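Local coordinates for translation initiation factor eIF2b-like protein (Chaetomium thermophilum, PDB 4ZEM) that probably serves as the beta, regulatory subunit of eIF2B, the complex thought to exchange GDP for GTP on eIF2 during translation initiation, at residues 180-184 and 361-366; 276-281 and 351-357; 307-312 and 375-380. All coordinates share one frame. Numbering follows the deposited sequence.

Interaction 1: 180-184 and 361-366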
ATOM      1  N   GLN A 180       9.482   8.297   2.313  1.00 33.59           N
ATOM      2  CA  GLN A 180      10.607   7.495   1.866  1.00 39.37           C
ATOM      3  C   GLN A 180      10.701   7.522   0.347  1.00 42.16           C
ATOM      4  O   GLN A 180      11.790   7.636  -0.210  1.00 46.29           O
ATOM      5  CB  GLN A 180      10.497   6.069   2.394  1.00 40.71           C
ATOM      6  CG  GLN A 180      10.879   5.971   3.851  1.00 42.40           C
ATOM      7  CD  GLN A 180      10.529   4.635   4.453  1.00 51.35           C
ATOM      8  OE1 GLN A 180       9.740   3.877   3.893  1.00 58.01           O
ATOM      9  NE2 GLN A 180      11.099   4.345   5.614  1.00 53.33           N
ATOM     10  N   ILE A 181       9.554   7.435  -0.321  1.00 36.69           N
ATOM     11  CA  ILE A 181       9.521   7.529  -1.775  1.00 35.32           C
ATOM     12  C   ILE A 181      10.019   8.909  -2.220  1.00 36.36           C
ATOM     13  O   ILE A 181      10.823   9.023  -3.153  1.00 39.06           O
ATOM     14  CB  ILE A 181       8.104   7.269  -2.317  1.00 32.30           C
ATOM     15  CG1 ILE A 181       7.712   5.805  -2.074  1.00 38.02           C
ATOM     16  CG2 ILE A 181       8.025   7.617  -3.794  1.00 26.39           C
ATOM     17  CD1 ILE A 181       6.277   5.468  -2.435  1.00 26.67           C
ATOM     18  N   ALA A 182       9.582   9.948  -1.511  1.00 28.16           N
ATOM     19  CA  ALA A 182       9.970  11.323  -1.823  1.00 33.40           C
ATOM     20  C   ALA A 182      11.460  11.596  -1.596  1.00 29.82           C
ATOM     21  O   ALA A 182      11.993  12.544  -2.159  1.00 38.27           O
ATOM     22  CB  ALA A 182       9.135  12.308  -1.009  1.00 29.25           C
ATOM     23  N   SER A 183      12.124  10.803  -0.756  1.00 30.82           N
ATOM     24  CA  SER A 183      13.556  11.010  -0.500  1.00 34.01           C
ATOM     25  C   SER A 183      14.402  10.702  -1.741  1.00 32.68           C
ATOM     26  O   SER A 183      15.579  11.040  -1.794  1.00 40.98           O
ATOM     27  CB  SER A 183      14.053  10.173   0.691  1.00 33.95           C
ATOM     28  OG  SER A 183      13.905   8.783   0.477  1.00 51.12           O
ATOM     29  N   PHE A 184      13.815  10.032  -2.723  1.00 38.74           N
ATOM     30  CA  PHE A 184      14.536   9.735  -3.958  1.00 40.24           C
ATOM     31  C   PHE A 184      14.209  10.721  -5.076  1.00 42.59           C
ATOM     32  O   PHE A 184      14.649  10.545  -6.208  1.00 45.69           O
ATOM     33  CB  PHE A 184      14.244   8.304  -4.409  1.00 32.99           C
ATOM     34  CG  PHE A 184      14.744   7.271  -3.446  1.00 44.86           C
ATOM     35  CD1 PHE A 184      13.886   6.702  -2.509  1.00 31.49           C
ATOM     36  CD2 PHE A 184      16.083   6.903  -3.445  1.00 34.79           C
ATOM     37  CE1 PHE A 184      14.352   5.765  -1.596  1.00 35.74           C
ATOM     38  CE2 PHE A 184      16.554   5.962  -2.536  1.00 47.32           C
ATOM     39  CZ  PHE A 184      15.686   5.393  -1.608  1.00 34.46           C
ATOM     40  N   LEU A 361       9.162   3.189  -8.464  1.00 34.78           N
ATOM     41  CA  LEU A 361       9.838   3.946  -7.430  1.00 39.60           C
ATOM     42  C   LEU A 361       9.182   3.655  -6.087  1.00 36.72           C
ATOM     43  O   LEU A 361       8.034   4.031  -5.841  1.00 39.17           O
ATOM     44  CB  LEU A 361       9.827   5.442  -7.762  1.00 38.61           C
ATOM     45  CG  LEU A 361      10.570   6.362  -6.793  1.00 46.67           C
ATOM     46  CD1 LEU A 361      11.927   5.807  -6.488  1.00 40.56           C
ATOM     47  CD2 LEU A 361      10.716   7.735  -7.403  1.00 60.38           C
ATOM     48  N   THR A 362       9.938   2.995  -5.218  1.00 34.33           N
ATOM     49  CA  THR A 362       9.409   2.487  -3.957  1.00 35.89           C
ATOM     50  C   THR A 362      10.110   3.114  -2.757  1.00 34.65           C
ATOM     51  O   THR A 362      11.091   3.838  -2.910  1.00 37.96           O
ATOM     52  CB  THR A 362       9.566   0.948  -3.870  1.00 40.37           C
ATOM     53  OG1 THR A 362      10.941   0.621  -3.610  1.00 35.26           O
ATOM     54  CG2 THR A 362       9.141   0.289  -5.168  1.00 28.75           C
ATOM     55  N   ASN A 363       9.614   2.817  -1.564  1.00 33.70           N
ATOM     56  CA  ASN A 363      10.252   3.274  -0.332  1.00 41.76           C
ATOM     57  C   ASN A 363      11.687   2.762  -0.212  1.00 38.70           C
ATOM     58  O   ASN A 363      12.501   3.329   0.516  1.00 44.61           O
ATOM     59  CB  ASN A 363       9.444   2.842   0.888  1.00 38.65           C
ATOM     60  CG  ASN A 363       8.858   1.457   0.735  1.00 41.09           C
ATOM     61  OD1 ASN A 363       8.088   1.192  -0.191  1.00 50.20           O
ATOM     62  ND2 ASN A 363       9.268   0.547   1.608  1.00 40.95           N
ATOM     63  N   LEU A 364      11.961   1.646  -0.881  1.00 33.53           N
ATOM     64  CA  LEU A 364      13.303   1.074  -0.982  1.00 38.61           C
ATOM     65  C   LEU A 364      14.160   1.733  -2.077  1.00 35.89           C
ATOM     66  O   LEU A 364      15.364   1.512  -2.152  1.00 46.38           O
ATOM     67  CB  LEU A 364      13.203  -0.431  -1.230  1.00 45.28           C
ATOM     68  CG  LEU A 364      12.368  -1.174  -0.187  1.00 50.00           C
ATOM     69  CD1 LEU A 364      12.300  -2.665  -0.495  1.00 53.11           C
ATOM     70  CD2 LEU A 364      12.936  -0.922   1.204  1.00 36.68           C
ATOM     71  N   GLY A 365      13.522   2.484  -2.966  1.00 37.67           N
ATOM     72  CA  GLY A 365      14.228   3.153  -4.044  1.00 35.24           C
ATOM     73  C   GLY A 365      13.664   2.753  -5.396  1.00 41.81           C
ATOM     74  O   GLY A 365      12.745   1.931  -5.477  1.00 39.54           O
ATOM     75  N   PRO A 366      14.221   3.317  -6.476  1.00 44.82           N
ATOM     76  CA  PRO A 366      13.760   2.973  -7.825  1.00 45.20           C
ATOM     77  C   PRO A 366      14.126   1.535  -8.185  1.00 38.49           C
ATOM     78  O   PRO A 366      15.208   1.071  -7.828  1.00 47.91           O
ATOM     79  CB  PRO A 366      14.494   3.987  -8.707  1.00 43.97           C
ATOM     80  CG  PRO A 366      15.738   4.292  -7.935  1.00 36.41           C
ATOM     81  CD  PRO A 366      15.295   4.325  -6.506  1.00 40.14           C
TER
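This is a mainly apolar contact of the last turn of helix 154-182, and of Phe-184 just before helix 185-188, with the hairpin turn at the edge of the mixed sheet. No hydrogen bond crosses it, and about 372 Å² is buried between the segments. Ile-181 and Asn-363 have the nearest CA atoms of the two segments, 4.6 Å apart. Ile-181 CG1 lies 3.6 Å from Asn-363 N and 3.7 Å from Thr-362 C, so its side chain rests on the backbone where the turn begins. Ile-181 CG2 reaches Leu-361 CG at 4.1 Å.

The turn is a type I beta turn from Thr-362 to Gly-365, joining strands 359-362 and 365-367 as a tight beta hairpin. Thr-362 N donates to Gly-365 O (3.0 Å), and Gly-365 N donates to Thr-362 O (2.8 Å). Thr-362 OG1 also donates to Gly-365 O, at 2.9 Å. Gly-365 has phi/psi of 123/179, where a CB would be jammed against the preceding carbonyl.

The bare CA of this glycine forms a CH-pi contact with Phe-184, 3.7 Å from the ring centroid and over the face. Pro-366 CD covers the same face, 4.1 Å from Phe-184 CD2. Asn-363 O lies near the ring plane, 3.7 Å from Phe-184 CE1. Phe-184 CB meets Leu-361 CD1 at 4.0 Å.

Gln-180 OE1 approaches Asn-363 CB at 3.2 Å. Asn-363 OD1 accepts a hydrogen bond from Val-307 N. Phe-207 of helix 202-214 touches both Ile-181 and Leu-361.

Interaction 2: 276-281 and 351-357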
ATOM      1  N   TYR A 276       1.561  -5.548  -9.466  1.00 50.56           N
ATOM      2  CA  TYR A 276       1.390  -6.983  -9.591  1.00 48.26           C
ATOM      3  C   TYR A 276       2.714  -7.688  -9.852  1.00 53.04           C
ATOM      4  O   TYR A 276       3.709  -7.059 -10.220  1.00 52.85           O
ATOM      5  CB  TYR A 276       0.382  -7.292 -10.693  1.00 47.31           C
ATOM      6  CG  TYR A 276      -0.981  -6.722 -10.399  1.00 56.67           C
ATOM      7  CD1 TYR A 276      -1.403  -5.532 -10.983  1.00 56.10           C
ATOM      8  CD2 TYR A 276      -1.841  -7.360  -9.506  1.00 58.71           C
ATOM      9  CE1 TYR A 276      -2.652  -5.004 -10.702  1.00 64.69           C
ATOM     10  CE2 TYR A 276      -3.091  -6.843  -9.221  1.00 57.41           C
ATOM     11  CZ  TYR A 276      -3.493  -5.664  -9.820  1.00 69.13           C
ATOM     12  OH  TYR A 276      -4.736  -5.145  -9.535  1.00 64.97           O
ATOM     13  N   GLN A 277       2.712  -8.999  -9.652  1.00 53.18           N
ATOM     14  CA  GLN A 277       3.916  -9.810  -9.757  1.00 57.87           C
ATOM     15  C   GLN A 277       4.570  -9.729 -11.133  1.00 55.69           C
ATOM     16  O   GLN A 277       5.788  -9.808 -11.253  1.00 48.29           O
ATOM     17  CB  GLN A 277       3.572 -11.260  -9.432  1.00 52.29           C
ATOM     18  CG  GLN A 277       3.275 -11.484  -7.962  1.00 62.55           C
ATOM     19  CD  GLN A 277       3.159 -12.946  -7.616  1.00 70.77           C
ATOM     20  OE1 GLN A 277       2.514 -13.712  -8.334  1.00 67.69           O
ATOM     21  NE2 GLN A 277       3.777 -13.346  -6.509  1.00 72.96           N
ATOM     22  N   ASN A 278       3.747  -9.588 -12.165  1.00 58.97           N
ATOM     23  CA  ASN A 278       4.226  -9.467 -13.533  1.00 47.18           C
ATOM     24  C   ASN A 278       4.760  -8.071 -13.849  1.00 55.08           C
ATOM     25  O   ASN A 278       5.310  -7.839 -14.922  1.00 58.81           O
ATOM     26  CB  ASN A 278       3.106  -9.826 -14.509  1.00 49.73           C
ATOM     27  CG  ASN A 278       2.003  -8.785 -14.529  1.00 62.32           C
ATOM     28  OD1 ASN A 278       1.731  -8.131 -13.518  1.00 58.82           O
ATOM     29  ND2 ASN A 278       1.359  -8.629 -15.675  1.00 57.59           N
ATOM     30  N   GLY A 279       4.578  -7.141 -12.919  1.00 54.49           N
ATOM     31  CA  GLY A 279       5.026  -5.774 -13.114  1.00 41.11           C
ATOM     32  C   GLY A 279       3.938  -4.860 -13.651  1.00 43.15           C
ATOM     33  O   GLY A 279       4.177  -3.684 -13.908  1.00 42.04           O
ATOM     34  N   GLY A 280       2.732  -5.397 -13.804  1.00 45.34           N
ATOM     35  CA  GLY A 280       1.595  -4.597 -14.216  1.00 42.34           C
ATOM     36  C   GLY A 280       1.156  -3.681 -13.088  1.00 43.13           C
ATOM     37  O   GLY A 280       1.492  -3.905 -11.924  1.00 44.40           O
ATOM     38  N   LEU A 281       0.402  -2.642 -13.422  1.00 46.81           N
ATOM     39  CA  LEU A 281      -0.027  -1.684 -12.411  1.00 42.27           C
ATOM     40  C   LEU A 281      -1.529  -1.485 -12.422  1.00 45.17           C
ATOM     41  O   LEU A 281      -2.184  -1.657 -13.451  1.00 45.45           O
ATOM     42  CB  LEU A 281       0.636  -0.333 -12.636  1.00 42.03           C
ATOM     43  CG  LEU A 281       2.153  -0.215 -12.612  1.00 47.36           C
ATOM     44  CD1 LEU A 281       2.516   1.201 -13.015  1.00 49.23           C
ATOM     45  CD2 LEU A 281       2.717  -0.554 -11.236  1.00 39.70           C
ATOM     46  N   TYR A 351      -5.420  -0.590 -16.265  1.00 56.55           N
ATOM     47  CA  TYR A 351      -4.301  -1.474 -16.036  1.00 54.22           C
ATOM     48  C   TYR A 351      -3.172  -1.091 -16.985  1.00 60.84           C
ATOM     49  O   TYR A 351      -3.399  -0.853 -18.170  1.00 67.57           O
ATOM     50  CB  TYR A 351      -4.725  -2.930 -16.223  1.00 57.13           C
ATOM     51  CG  TYR A 351      -3.583  -3.906 -16.329  1.00 60.21           C
ATOM     52  CD1 TYR A 351      -2.979  -4.418 -15.186  1.00 55.96           C
ATOM     53  CD2 TYR A 351      -3.129  -4.347 -17.567  1.00 57.10           C
ATOM     54  CE1 TYR A 351      -1.936  -5.322 -15.272  1.00 59.47           C
ATOM     55  CE2 TYR A 351      -2.091  -5.254 -17.665  1.00 56.41           C
ATOM     56  CZ  TYR A 351      -1.498  -5.739 -16.513  1.00 66.61           C
ATOM     57  OH  TYR A 351      -0.462  -6.641 -16.593  1.00 56.72           O
ATOM     58  N   ILE A 352      -1.961  -0.996 -16.458  1.00 56.88           N
ATOM     59  CA  ILE A 352      -0.814  -0.732 -17.308  1.00 51.62           C
ATOM     60  C   ILE A 352       0.062  -1.972 -17.321  1.00 53.37           C
ATOM     61  O   ILE A 352       0.523  -2.414 -16.270  1.00 50.73           O
ATOM     62  CB  ILE A 352      -0.012   0.481 -16.809  1.00 47.15           C
ATOM     63  CG1 ILE A 352      -0.869   1.744 -16.881  1.00 46.30           C
ATOM     64  CG2 ILE A 352       1.273   0.641 -17.611  1.00 45.45           C
ATOM     65  CD1 ILE A 352      -0.124   3.001 -16.530  1.00 51.38           C
ATOM     66  N   PRO A 353       0.297  -2.543 -18.512  1.00 64.29           N
ATOM     67  CA  PRO A 353       1.166  -3.717 -18.630  1.00 50.16           C
ATOM     68  C   PRO A 353       2.626  -3.324 -18.369  1.00 55.64           C
ATOM     69  O   PRO A 353       2.971  -2.150 -18.523  1.00 51.20           O
ATOM     70  CB  PRO A 353       0.933  -4.186 -20.069  1.00 53.48           C
ATOM     71  CG  PRO A 353       0.488  -2.980 -20.796  1.00 53.82           C
ATOM     72  CD  PRO A 353      -0.256  -2.125 -19.813  1.00 64.85           C
ATOM     73  N   PRO A 354       3.466  -4.286 -17.953  1.00 56.12           N
ATOM     74  CA  PRO A 354       4.852  -3.979 -17.565  1.00 53.98           C
ATOM     75  C   PRO A 354       5.722  -3.367 -18.676  1.00 53.97           C
ATOM     76  O   PRO A 354       6.663  -2.631 -18.366  1.00 50.03           O
ATOM     77  CB  PRO A 354       5.398  -5.350 -17.143  1.00 46.33           C
ATOM     78  CG  PRO A 354       4.515  -6.345 -17.851  1.00 49.42           C
ATOM     79  CD  PRO A 354       3.160  -5.721 -17.812  1.00 49.47           C
ATOM     80  N   ASP A 355       5.420  -3.660 -19.937  1.00 48.50           N
ATOM     81  CA  ASP A 355       6.183  -3.101 -21.053  1.00 60.55           C
ATOM     82  C   ASP A 355       6.139  -1.571 -21.088  1.00 61.93           C
ATOM     83  O   ASP A 355       7.100  -0.931 -21.508  1.00 75.00           O
ATOM     84  CB  ASP A 355       5.689  -3.678 -22.380  1.00 60.20           C
ATOM     85  CG  ASP A 355       6.442  -4.933 -22.777  1.00 93.44           C
ATOM     86  OD1 ASP A 355       7.193  -5.463 -21.930  1.00 99.71           O
ATOM     87  OD2 ASP A 355       6.296  -5.388 -23.933  1.00109.11           O
ATOM     88  N   LEU A 356       5.009  -1.003 -20.673  1.00 52.86           N
ATOM     89  CA  LEU A 356       4.813   0.450 -20.624  1.00 52.49           C
ATOM     90  C   LEU A 356       5.460   1.133 -19.417  1.00 58.96           C
ATOM     91  O   LEU A 356       5.496   2.361 -19.351  1.00 71.40           O
ATOM     92  CB  LEU A 356       3.321   0.790 -20.649  1.00 50.89           C
ATOM     93  CG  LEU A 356       2.619   0.410 -21.957  1.00 60.80           C
ATOM     94  CD1 LEU A 356       1.143   0.802 -21.951  1.00 58.39           C
ATOM     95  CD2 LEU A 356       3.346   1.026 -23.148  1.00 57.74           C
ATOM     96  N   VAL A 357       5.923   0.353 -18.445  1.00 42.21           N
ATOM     97  CA  VAL A 357       6.519   0.930 -17.233  1.00 47.23           C
ATOM     98  C   VAL A 357       8.045   0.827 -17.195  1.00 39.85           C
ATOM     99  O   VAL A 357       8.601  -0.238 -17.416  1.00 47.68           O
ATOM    100  CB  VAL A 357       5.964   0.254 -15.961  1.00 49.23           C
ATOM    101  CG1 VAL A 357       6.544   0.914 -14.713  1.00 36.38           C
ATOM    102  CG2 VAL A 357       4.452   0.310 -15.951  1.00 39.08           C
TER
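The backbones of Leu-281 and Ile-352 form an antiparallel, hydrogen-bonded pair. Leu-281 N donates to Ile-352 O (2.9 Å), and Ile-352 N to Leu-281 O (3.1 Å). Two CA-H...O contacts flank them: Gly-280 CA to Ile-352 O (3.2 Å) and Tyr-351 CA to Leu-281 O (3.3 Å). Before the pair, a type I turn from Tyr-276 to Gly-279 with a G1 beta bulge closes the hairpin of 274-275 and 281-284: Gly-279 N donates to Tyr-276 O (2.8 Å) and Tyr-276 N to Gly-280 O (3.0 Å). Beyond it, the chain leaves the strand at Pro-353 for a 3-10 segment, 354-356.

Asn-278 OD1 accepts from Gly-280 N at 2.9 Å, an Asx turn, while Asn-278 ND2 donates to Tyr-351 OH at 2.8 Å. Gly-280 leaves room for that hydroxyl: a CB there would clash with Tyr-351 OH. Pro-354 packs on the turn, with its CB 3.3 Å from Asn-278 O. The side chains of Leu-281 and Ile-352 share one face of the sheet, CB to CB 4.3 Å. Leu-281 CD1 also meets Val-357 CG2 at 3.6 Å.

In the small antiparallel sheet, 281-284 lies between 274-275 and 349-352. Helix 287-296 packs on Ile-352 through Cys-288 and Ala-291. Val-319 of helix 317-321 touches both Tyr-276 and Tyr-351. Gly-279 O accepts from Tyr-360 OH, which ties the turn to strand 359-362 of the mixed sheet.

Interaction 3: 307-312 and 375-380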
ATOM      1  N   VAL A 307       5.870  -0.527  -1.071  1.00 39.78           N
ATOM      2  CA  VAL A 307       5.881  -1.988  -1.112  1.00 39.50           C
ATOM      3  C   VAL A 307       4.584  -2.599  -0.566  1.00 47.35           C
ATOM      4  O   VAL A 307       4.157  -3.664  -1.014  1.00 35.48           O
ATOM      5  CB  VAL A 307       7.108  -2.537  -0.336  1.00 44.13           C
ATOM      6  CG1 VAL A 307       7.084  -4.049  -0.238  1.00 38.31           C
ATOM      7  CG2 VAL A 307       8.388  -2.067  -1.009  1.00 39.23           C
ATOM      8  N   TYR A 308       3.944  -1.919   0.380  1.00 34.97           N
ATOM      9  CA  TYR A 308       2.679  -2.412   0.915  1.00 43.76           C
ATOM     10  C   TYR A 308       1.586  -2.466  -0.162  1.00 50.91           C
ATOM     11  O   TYR A 308       0.577  -3.145   0.006  1.00 55.88           O
ATOM     12  CB  TYR A 308       2.215  -1.573   2.119  1.00 40.68           C
ATOM     13  CG  TYR A 308       1.691  -0.193   1.810  1.00 43.02           C
ATOM     14  CD1 TYR A 308       0.325   0.042   1.721  1.00 44.39           C
ATOM     15  CD2 TYR A 308       2.556   0.886   1.633  1.00 52.06           C
ATOM     16  CE1 TYR A 308      -0.169   1.305   1.453  1.00 42.58           C
ATOM     17  CE2 TYR A 308       2.069   2.159   1.361  1.00 36.45           C
ATOM     18  CZ  TYR A 308       0.708   2.360   1.272  1.00 48.80           C
ATOM     19  OH  TYR A 308       0.213   3.616   0.998  1.00 43.35           O
ATOM     20  N   LYS A 309       1.773  -1.738  -1.257  1.00 36.19           N
ATOM     21  CA  LYS A 309       0.824  -1.814  -2.360  1.00 41.58           C
ATOM     22  C   LYS A 309       1.179  -2.912  -3.380  1.00 41.25           C
ATOM     23  O   LYS A 309       0.470  -3.105  -4.369  1.00 50.59           O
ATOM     24  CB  LYS A 309       0.704  -0.441  -3.028  1.00 38.87           C
ATOM     25  CG  LYS A 309       0.281   0.609  -2.013  1.00 53.51           C
ATOM     26  CD  LYS A 309      -0.774   1.579  -2.499  1.00 50.45           C
ATOM     27  CE  LYS A 309      -0.178   2.827  -3.098  1.00 46.70           C
ATOM     28  NZ  LYS A 309      -1.251   3.825  -3.370  1.00 49.71           N
ATOM     29  N   PHE A 310       2.261  -3.645  -3.125  1.00 39.62           N
ATOM     30  CA  PHE A 310       2.633  -4.786  -3.967  1.00 45.06           C
ATOM     31  C   PHE A 310       1.708  -5.986  -3.748  1.00 48.94           C
ATOM     32  O   PHE A 310       1.771  -6.631  -2.699  1.00 52.30           O
ATOM     33  CB  PHE A 310       4.072  -5.223  -3.690  1.00 38.82           C
ATOM     34  CG  PHE A 310       5.115  -4.403  -4.399  1.00 41.05           C
ATOM     35  CD1 PHE A 310       4.999  -3.025  -4.493  1.00 42.68           C
ATOM     36  CD2 PHE A 310       6.216  -5.017  -4.975  1.00 43.61           C
ATOM     37  CE1 PHE A 310       5.967  -2.271  -5.146  1.00 45.48           C
ATOM     38  CE2 PHE A 310       7.182  -4.271  -5.628  1.00 43.00           C
ATOM     39  CZ  PHE A 310       7.055  -2.895  -5.716  1.00 38.71           C
ATOM     40  N   CYS A 311       0.871  -6.306  -4.734  1.00 47.82           N
ATOM     41  CA  CYS A 311      -0.006  -7.469  -4.619  1.00 44.91           C
ATOM     42  C   CYS A 311       0.729  -8.704  -5.129  1.00 51.72           C
ATOM     43  O   CYS A 311       1.243  -8.699  -6.244  1.00 56.22           O
ATOM     44  CB  CYS A 311      -1.296  -7.266  -5.419  1.00 55.43           C
ATOM     45  SG  CYS A 311      -2.360  -5.932  -4.839  1.00 63.25           S
ATOM     46  N   PRO A 312       0.722  -9.789  -4.339  1.00 48.70           N
ATOM     47  CA  PRO A 312       1.493 -11.009  -4.617  1.00 49.64           C
ATOM     48  C   PRO A 312       0.803 -11.960  -5.585  1.00 61.70           C
ATOM     49  O   PRO A 312       0.968 -13.177  -5.498  1.00 73.14           O
ATOM     50  CB  PRO A 312       1.628 -11.665  -3.234  1.00 50.67           C
ATOM     51  CG  PRO A 312       0.774 -10.842  -2.282  1.00 61.28           C
ATOM     52  CD  PRO A 312      -0.068  -9.923  -3.108  1.00 59.67           C
ATOM     53  N   ILE A 375      11.833  -8.478  -4.134  1.00 45.91           N
ATOM     54  CA  ILE A 375      11.028  -7.715  -3.192  1.00 47.14           C
ATOM     55  C   ILE A 375       9.818  -8.522  -2.724  1.00 46.41           C
ATOM     56  O   ILE A 375       9.503  -8.540  -1.532  1.00 47.80           O
ATOM     57  CB  ILE A 375      10.572  -6.373  -3.815  1.00 49.52           C
ATOM     58  CG1 ILE A 375      11.800  -5.513  -4.136  1.00 39.93           C
ATOM     59  CG2 ILE A 375       9.608  -5.637  -2.890  1.00 33.12           C
ATOM     60  CD1 ILE A 375      11.500  -4.236  -4.901  1.00 40.84           C
ATOM     61  N   TYR A 376       9.159  -9.215  -3.648  1.00 48.52           N
ATOM     62  CA  TYR A 376       8.007 -10.031  -3.271  1.00 52.15           C
ATOM     63  C   TYR A 376       8.410 -11.132  -2.298  1.00 44.08           C
ATOM     64  O   TYR A 376       7.734 -11.359  -1.292  1.00 53.47           O
ATOM     65  CB  TYR A 376       7.333 -10.644  -4.501  1.00 39.35           C
ATOM     66  CG  TYR A 376       6.295  -9.733  -5.107  1.00 50.54           C
ATOM     67  CD1 TYR A 376       6.545  -9.041  -6.291  1.00 48.11           C
ATOM     68  CD2 TYR A 376       5.060  -9.563  -4.491  1.00 47.42           C
ATOM     69  CE1 TYR A 376       5.586  -8.202  -6.844  1.00 44.69           C
ATOM     70  CE2 TYR A 376       4.101  -8.721  -5.026  1.00 47.51           C
ATOM     71  CZ  TYR A 376       4.364  -8.047  -6.201  1.00 48.10           C
ATOM     72  OH  TYR A 376       3.395  -7.225  -6.728  1.00 40.82           O
ATOM     73  N   ALA A 377       9.521 -11.800  -2.587  1.00 44.83           N
ATOM     74  CA  ALA A 377      10.014 -12.876  -1.730  1.00 49.64           C
ATOM     75  C   ALA A 377      10.387 -12.370  -0.329  1.00 52.46           C
ATOM     76  O   ALA A 377      10.174 -13.060   0.663  1.00 59.55           O
ATOM     77  CB  ALA A 377      11.202 -13.556  -2.380  1.00 45.41           C
ATOM     78  N   ASP A 378      10.933 -11.159  -0.259  1.00 49.70           N
ATOM     79  CA  ASP A 378      11.323 -10.547   1.012  1.00 53.06           C
ATOM     80  C   ASP A 378      10.145 -10.236   1.946  1.00 52.06           C
ATOM     81  O   ASP A 378      10.301 -10.253   3.164  1.00 59.69           O
ATOM     82  CB  ASP A 378      12.118  -9.261   0.757  1.00 62.22           C
ATOM     83  CG  ASP A 378      13.554  -9.528   0.339  1.00 67.73           C
ATOM     84  OD1 ASP A 378      14.047 -10.658   0.553  1.00 73.59           O
ATOM     85  OD2 ASP A 378      14.192  -8.598  -0.199  1.00 70.85           O
ATOM     86  N   HIS A 379       8.987  -9.908   1.384  1.00 44.72           N
ATOM     87  CA  HIS A 379       7.858  -9.469   2.202  1.00 49.78           C
ATOM     88  C   HIS A 379       6.705 -10.472   2.331  1.00 50.76           C
ATOM     89  O   HIS A 379       5.864 -10.336   3.217  1.00 48.51           O
ATOM     90  CB  HIS A 379       7.333  -8.138   1.659  1.00 46.26           C
ATOM     91  CG  HIS A 379       8.340  -7.035   1.725  1.00 45.63           C
ATOM     92  ND1 HIS A 379       9.356  -6.899   0.804  1.00 43.58           N
ATOM     93  CD2 HIS A 379       8.510  -6.037   2.625  1.00 51.49           C
ATOM     94  CE1 HIS A 379      10.099  -5.854   1.124  1.00 54.56           C
ATOM     95  NE2 HIS A 379       9.609  -5.313   2.224  1.00 61.83           N
ATOM     96  N   TYR A 380       6.664 -11.481   1.464  1.00 49.06           N
ATOM     97  CA  TYR A 380       5.582 -12.459   1.513  1.00 43.45           C
ATOM     98  C   TYR A 380       6.059 -13.914   1.636  1.00 46.02           C
ATOM     99  O   TYR A 380       7.130 -14.280   1.151  1.00 72.43           O
ATOM    100  CB  TYR A 380       4.704 -12.321   0.265  1.00 42.79           C
ATOM    101  CG  TYR A 380       3.953 -11.015   0.166  1.00 40.92           C
ATOM    102  CD1 TYR A 380       2.861 -10.753   0.979  1.00 41.28           C
ATOM    103  CD2 TYR A 380       4.359 -10.026  -0.728  1.00 49.80           C
ATOM    104  CE1 TYR A 380       2.175  -9.549   0.891  1.00 55.76           C
ATOM    105  CE2 TYR A 380       3.685  -8.818  -0.825  1.00 37.70           C
ATOM    106  CZ  TYR A 380       2.593  -8.585  -0.015  1.00 51.77           C
ATOM    107  OH  TYR A 380       1.920  -7.387  -0.107  1.00 45.18           O
TER
HETATM  108  O   HOH W   1       4.015  -5.519   1.085  1.00 43.08           O
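Two tyrosine hydroxyls at the end of helix 372-379 meet backbone carbonyls of the loop 307-312. Tyr-380 OH donates to Phe-310 O at 2.7 Å. Tyr-380 OH also accepts from a water at 3.0 Å, and the same water donates to Val-307 O at 2.8 Å. Tyr-376 OH donates to Cys-311 O at 2.7 Å, but this bond is weak. Val-307 O also accepts from Phe-310 N (2.8 Å), and Lys-309 and Cys-311 make backbone bonds with Val-275. Val-307 N is satisfied by Asn-363 OD1, and Tyr-308 O by Asn-91 ND2. His-379 ND1 donates to Ile-375 O within its own helix, at 2.9 Å.

Apolar atoms surround these bonds. Val-307 CG1 sits over the His-379 ring and Pro-312 CG over the Tyr-380 ring, CH-pi contacts each 3.6 Å from the centroid. Phe-310 CE2 packs on Ile-375 CG2 at 3.9 Å. Beyond the 3-10 turn 307-309, the loop relies on side chains, a water and the Val-275 backbone to accommodate polar groups within a largely apolar contact.

In the fold
Along the chain, interaction 2 lies wholly between the two segments of interaction 1, while interaction 3 alternates with both. Their centres lie 15 to 18 Å apart. Interactions 1 and 3 touch directly: Leu-364 CD1 of the hairpin packs on Val-307 CG2 at 4.0 Å. Interactions 2 and 3 meet where Tyr-276 C approaches Tyr-376 OH at 3.2 Å. Interactions 1 and 2 are joined in sequence, because strand 349-352 precedes strand 359-362. Interaction 3 sets helix 372-379 against the loop after strand 301-304; Tyr-308 and Tyr-380 also touch helix 88-104. Interactions 1 and 3 thus lie where the N-terminal helices meet the Rossmann-like C-terminal part, and interaction 2 lies in the small sheet beside it.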